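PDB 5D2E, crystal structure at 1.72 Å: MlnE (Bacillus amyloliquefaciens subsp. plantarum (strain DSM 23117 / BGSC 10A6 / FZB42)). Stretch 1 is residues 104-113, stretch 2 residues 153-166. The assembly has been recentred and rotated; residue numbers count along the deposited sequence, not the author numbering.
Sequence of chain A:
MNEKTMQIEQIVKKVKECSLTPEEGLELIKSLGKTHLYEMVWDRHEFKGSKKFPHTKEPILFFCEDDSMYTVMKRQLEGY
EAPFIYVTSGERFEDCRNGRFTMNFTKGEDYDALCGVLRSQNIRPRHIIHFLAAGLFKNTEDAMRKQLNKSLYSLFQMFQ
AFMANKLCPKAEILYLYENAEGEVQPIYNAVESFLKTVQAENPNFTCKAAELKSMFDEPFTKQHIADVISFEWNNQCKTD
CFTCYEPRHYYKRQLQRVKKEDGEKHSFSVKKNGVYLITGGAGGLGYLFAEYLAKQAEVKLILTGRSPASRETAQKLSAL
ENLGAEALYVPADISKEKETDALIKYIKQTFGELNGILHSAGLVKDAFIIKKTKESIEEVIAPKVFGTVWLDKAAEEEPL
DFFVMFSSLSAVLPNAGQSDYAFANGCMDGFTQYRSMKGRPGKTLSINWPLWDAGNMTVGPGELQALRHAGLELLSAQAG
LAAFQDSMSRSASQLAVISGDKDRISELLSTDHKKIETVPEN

Stretch 1 (104-113) NFTKGEDYDA
Stretch 2 153-166: YSLFQMFQAFMANK

Stretch 1 opens as a loop, makes a type I turn from Asn-104 to Lys-107 (Lys-107 N to Asn-104 O, 3.0 Å), and enters a helix at Gly-108, with Lys-107 as N-cap. Stretch 2 is the end of a longer helix, regular through Ala-164, with phi and psi near -65° and -43°. The two helices run in broadly the same direction, crossing at -42° with their axes 8.9 Å apart at closest approach. The register pairs Thr-106 with Ser-154 (CA to CA 5.5 Å), Gly-108 CA with Gln-157 CA (5.3 Å) and Asp-112 CA with Ala-161 CA (5.7 Å), so both chains climb together.

Tyr-111 is the centre of the contact. Its CA-to-CB bond points toward stretch 2, and chi1 of -67° (m) with chi2 of 87° lays the ring along the partner helix, as a knob among Ser-154, Gln-157, Met-158 and Ala-161. One ring face lies over the backbone at Gln-157 O and Met-158 N. Ala-161 suits its place because its methyl is small: CB reaches Tyr-111 CB at 3.4 Å, letting the backbones come close. Tyr-111 CE1 rests 3.5 Å from Gln-157 CB, and Tyr-111 CE2 3.7 Å from Met-158 CB. Met-158, with chi1 t, chi2 t and chi3 p, offers the base of its side chain to the ring while its end leads away.

The phenol gives this buried ring a polar anchor. Tyr-111 OH donates a very short hydrogen bond to Phe-105 O (2.4 Å), tying the helix back to the loop before it, and lies 2.8 Å from Ser-154 OG. Ser-154 holds chi1 at 170° (t), which sets its OG beside the phenol; Phe-105 O lies 3.6 Å from Ser-154 CA. Phe-105 adopts chi1 -70° (m) and chi2 -57°, which carries its ring away from stretch 2. Nearby, Asn-104 N donates to Asp-110 OD2 (2.9 Å); Asp-110 holds chi1 at -74° (m), bracing the loop against the first helical turn.

The CA-to-CB bond of Gln-157 points toward stretch 1, and the side chain then folds with chi1 -59° and chi2 -61° (both m), chi3 171°. This brings NE2 to 3.4 Å from Gly-108 CA. Glycine fits here, since an ideal CB would lie 2.8 Å from Gln-157 NE2, a clash. The other end of the amide is bridged by water: one molecule donates to Thr-106 O (2.9 Å) and to Gln-157 OE1 (3.0 Å).

At the far end, Asp-112 takes chi1 -68° (m) and chi2 -35°; its CA-to-CB bond points sideways, but the carboxylate comes nearer the partner. The CA-to-CB bond of Asn-165 points toward stretch 1, and with chi1 -63° (m) and chi2 -56°, Asn-165 ND2 donates to Asp-112 OD1 at 2.9 Å (N-H...acceptor angle 156°), pairing an amide donor with a charged acceptor. The same ND2 makes a weak bond to Ala-161 O (2.9 Å). A second water donates to Asp-112 O (2.8 Å) and, weakly, to Asn-165 OD1 (3.1 Å). Lys-166 then closes the helix in a Schellman motif, with phi 49° and psi 46°.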

# COMPACT_ATOMS: atom_id res chain seq x y z
N ASN A 104 25.60 -6.47 -4.60
CA ASN A 104 24.31 -7.12 -4.95
C ASN A 104 23.28 -6.59 -3.96
O ASN A 104 23.37 -6.84 -2.75
CB ASN A 104 24.48 -8.63 -4.88
CG ASN A 104 23.23 -9.41 -5.32
OD1 ASN A 104 23.32 -10.53 -5.86
ND2 ASN A 104 22.07 -8.85 -5.02
N PHE A 105 22.37 -5.74 -4.46
CA PHE A 105 21.45 -4.98 -3.64
C PHE A 105 20.38 -5.79 -2.90
O PHE A 105 19.68 -5.27 -2.03
CB PHE A 105 20.76 -3.93 -4.50
CG PHE A 105 21.67 -2.82 -4.94
CD1 PHE A 105 22.37 -2.05 -4.01
CD2 PHE A 105 21.81 -2.51 -6.27
CE1 PHE A 105 23.19 -1.02 -4.43
CE2 PHE A 105 22.64 -1.47 -6.69
CZ PHE A 105 23.31 -0.73 -5.79
N THR A 106 20.26 -7.02 -3.31
CA THR A 106 19.46 -8.05 -2.61
C THR A 106 20.18 -8.82 -1.49
O THR A 106 19.51 -9.50 -0.70
CB THR A 106 18.91 -9.11 -3.62
OG1 THR A 106 19.95 -9.99 -4.01
CG2 THR A 106 18.38 -8.49 -4.92
N LYS A 107 21.52 -8.76 -1.41
CA LYS A 107 22.27 -9.55 -0.41
C LYS A 107 22.57 -8.78 0.84
O LYS A 107 23.41 -7.87 0.84
CB LYS A 107 23.59 -10.00 -0.95
CG LYS A 107 23.63 -11.31 -1.66
CD LYS A 107 25.01 -11.89 -1.43
CE LYS A 107 25.25 -13.07 -2.37
NZ LYS A 107 26.69 -13.22 -2.68
N GLY A 108 21.98 -9.20 1.96
CA GLY A 108 22.23 -8.53 3.20
C GLY A 108 23.66 -8.46 3.61
O GLY A 108 24.11 -7.45 4.22
N GLU A 109 24.39 -9.53 3.29
CA GLU A 109 25.79 -9.64 3.59
C GLU A 109 26.58 -8.50 2.93
O GLU A 109 27.62 -8.04 3.44
CB GLU A 109 26.32 -10.97 3.06
CG GLU A 109 25.92 -12.23 3.83
CD GLU A 109 24.51 -12.77 3.52
OE1 GLU A 109 23.84 -12.30 2.56
OE2 GLU A 109 24.07 -13.68 4.29
N ASP A 110 26.17 -8.13 1.73
CA ASP A 110 26.87 -7.03 1.02
C ASP A 110 26.63 -5.69 1.72
O ASP A 110 27.55 -4.86 1.77
CB ASP A 110 26.46 -6.98 -0.47
CG ASP A 110 27.08 -8.11 -1.29
OD1 ASP A 110 27.71 -9.05 -0.72
OD2 ASP A 110 26.90 -8.10 -2.52
N TYR A 111 25.42 -5.44 2.26
CA TYR A 111 25.20 -4.21 3.02
C TYR A 111 26.05 -4.19 4.26
O TYR A 111 26.57 -3.14 4.67
CB TYR A 111 23.72 -3.98 3.36
CG TYR A 111 22.83 -3.70 2.18
CD1 TYR A 111 22.27 -4.72 1.48
CD2 TYR A 111 22.55 -2.40 1.74
CE1 TYR A 111 21.45 -4.51 0.41
CE2 TYR A 111 21.70 -2.17 0.65
CZ TYR A 111 21.15 -3.22 -0.01
OH TYR A 111 20.31 -3.16 -1.12
N ASP A 112 26.25 -5.36 4.89
CA ASP A 112 27.16 -5.43 6.04
C ASP A 112 28.54 -5.05 5.71
O ASP A 112 29.20 -4.31 6.48
CB ASP A 112 27.20 -6.84 6.66
CG ASP A 112 25.94 -7.19 7.31
OD1 ASP A 112 25.23 -6.33 7.91
OD2 ASP A 112 25.63 -8.39 7.23
N ALA A 113 29.03 -5.60 4.59
CA ALA A 113 30.36 -5.30 4.09
C ALA A 113 30.52 -3.81 3.82
O ALA A 113 31.52 -3.22 4.20
CB ALA A 113 30.64 -6.06 2.81
N TYR A 153 12.61 -4.83 -0.85
CA TYR A 153 13.60 -5.69 -0.29
C TYR A 153 14.99 -5.03 -0.13
O TYR A 153 15.65 -5.21 0.88
CB TYR A 153 13.67 -7.03 -0.98
CG TYR A 153 12.43 -7.90 -0.73
CD1 TYR A 153 12.14 -8.38 0.52
CD2 TYR A 153 11.59 -8.25 -1.76
CE1 TYR A 153 10.98 -9.17 0.76
CE2 TYR A 153 10.44 -9.03 -1.54
CZ TYR A 153 10.16 -9.50 -0.30
OH TYR A 153 9.03 -10.25 -0.14
N SER A 154 15.38 -4.23 -1.10
CA SER A 154 16.65 -3.55 -1.03
C SER A 154 16.61 -2.61 0.18
O SER A 154 17.56 -2.50 0.97
CB SER A 154 16.87 -2.69 -2.31
OG SER A 154 18.04 -1.87 -2.04
N LEU A 155 15.52 -1.92 0.35
CA LEU A 155 15.38 -1.00 1.50
C LEU A 155 15.35 -1.74 2.82
O LEU A 155 15.90 -1.25 3.79
CB LEU A 155 14.14 -0.11 1.35
CG LEU A 155 14.22 1.08 0.36
CD1 LEU A 155 12.83 1.61 0.15
CD2 LEU A 155 15.21 2.20 0.76
N PHE A 156 14.68 -2.87 2.86
CA PHE A 156 14.68 -3.68 4.07
C PHE A 156 16.11 -4.10 4.42
O PHE A 156 16.53 -3.89 5.57
CB PHE A 156 13.81 -4.88 3.88
CG PHE A 156 14.11 -5.98 4.82
CD1 PHE A 156 13.81 -5.86 6.16
CD2 PHE A 156 14.69 -7.13 4.36
CE1 PHE A 156 14.10 -6.88 7.04
CE2 PHE A 156 14.98 -8.14 5.22
CZ PHE A 156 14.66 -8.03 6.56
N GLN A 157 16.86 -4.64 3.43
CA GLN A 157 18.25 -5.02 3.68
C GLN A 157 19.07 -3.80 4.17
O GLN A 157 19.89 -3.90 5.12
CB GLN A 157 18.92 -5.69 2.50
CG GLN A 157 18.29 -6.97 1.95
CD GLN A 157 18.22 -8.14 2.93
OE1 GLN A 157 17.59 -9.20 2.68
NE2 GLN A 157 18.94 -7.99 4.01
N MET A 158 18.86 -2.65 3.54
CA MET A 158 19.63 -1.48 3.83
C MET A 158 19.35 -1.00 5.24
O MET A 158 20.27 -0.78 6.01
CB MET A 158 19.33 -0.38 2.82
CG MET A 158 20.09 0.91 3.11
SD MET A 158 19.40 2.35 2.24
CE MET A 158 18.01 2.69 3.35
N PHE A 159 18.07 -0.89 5.63
CA PHE A 159 17.77 -0.38 6.96
C PHE A 159 18.18 -1.39 8.03
O PHE A 159 18.73 -1.01 9.05
CB PHE A 159 16.30 -0.08 7.13
CG PHE A 159 15.86 1.14 6.45
CD1 PHE A 159 16.38 2.37 6.83
CD2 PHE A 159 14.86 1.11 5.49
CE1 PHE A 159 15.97 3.54 6.23
CE2 PHE A 159 14.44 2.28 4.89
CZ PHE A 159 14.99 3.48 5.25
N GLN A 160 17.98 -2.67 7.80
CA GLN A 160 18.37 -3.61 8.78
C GLN A 160 19.89 -3.60 9.01
O GLN A 160 20.35 -3.63 10.14
CB GLN A 160 17.86 -4.97 8.43
CG GLN A 160 17.78 -5.87 9.63
CD GLN A 160 17.18 -7.24 9.30
OE1 GLN A 160 17.83 -8.05 8.64
NE2 GLN A 160 15.99 -7.53 9.85
N ALA A 161 20.65 -3.61 7.92
CA ALA A 161 22.11 -3.56 7.99
C ALA A 161 22.55 -2.28 8.64
O ALA A 161 23.49 -2.31 9.48
CB ALA A 161 22.73 -3.67 6.60
N PHE A 162 21.96 -1.13 8.24
CA PHE A 162 22.38 0.13 8.84
C PHE A 162 22.18 0.13 10.35
O PHE A 162 23.03 0.67 11.08
CB PHE A 162 21.65 1.33 8.30
CG PHE A 162 22.11 1.79 6.94
CD1 PHE A 162 23.03 1.05 6.19
CD2 PHE A 162 21.55 2.94 6.38
CE1 PHE A 162 23.45 1.51 4.96
CE2 PHE A 162 21.95 3.37 5.14
CZ PHE A 162 22.90 2.64 4.45
N MET A 163 21.06 -0.44 10.81
CA MET A 163 20.81 -0.40 12.26
C MET A 163 21.72 -1.38 12.95
O MET A 163 22.26 -1.06 14.03
CB MET A 163 19.34 -0.59 12.57
CG MET A 163 18.55 0.65 12.13
SD MET A 163 16.79 0.60 12.58
CE MET A 163 16.35 -0.72 11.48
N ALA A 164 21.90 -2.56 12.35
CA ALA A 164 22.68 -3.56 13.01
C ALA A 164 24.13 -3.14 13.15
O ALA A 164 24.78 -3.50 14.13
CB ALA A 164 22.62 -4.90 12.28
N ASN A 165 24.66 -2.44 12.16
CA ASN A 165 26.07 -2.00 12.17
C ASN A 165 26.24 -0.58 12.68
O ASN A 165 27.32 -0.02 12.62
CB ASN A 165 26.64 -2.13 10.75
CG ASN A 165 26.65 -3.57 10.28
OD1 ASN A 165 27.22 -4.39 10.94
ND2 ASN A 165 25.90 -3.89 9.27
N LYS A 166 25.15 0.05 13.11
CA LYS A 166 25.15 1.40 13.65
C LYS A 166 25.90 2.43 12.78
O LYS A 166 26.69 3.25 13.27
CB LYS A 166 25.72 1.37 15.07
CG LYS A 166 24.85 0.54 16.02
CD LYS A 166 24.99 1.06 17.44
CE LYS A 166 24.73 -0.05 18.44
NZ LYS A 166 24.37 0.56 19.75
O HOH W 1 16.66 -9.28 -0.22
O HOH W 2 29.81 -4.81 9.20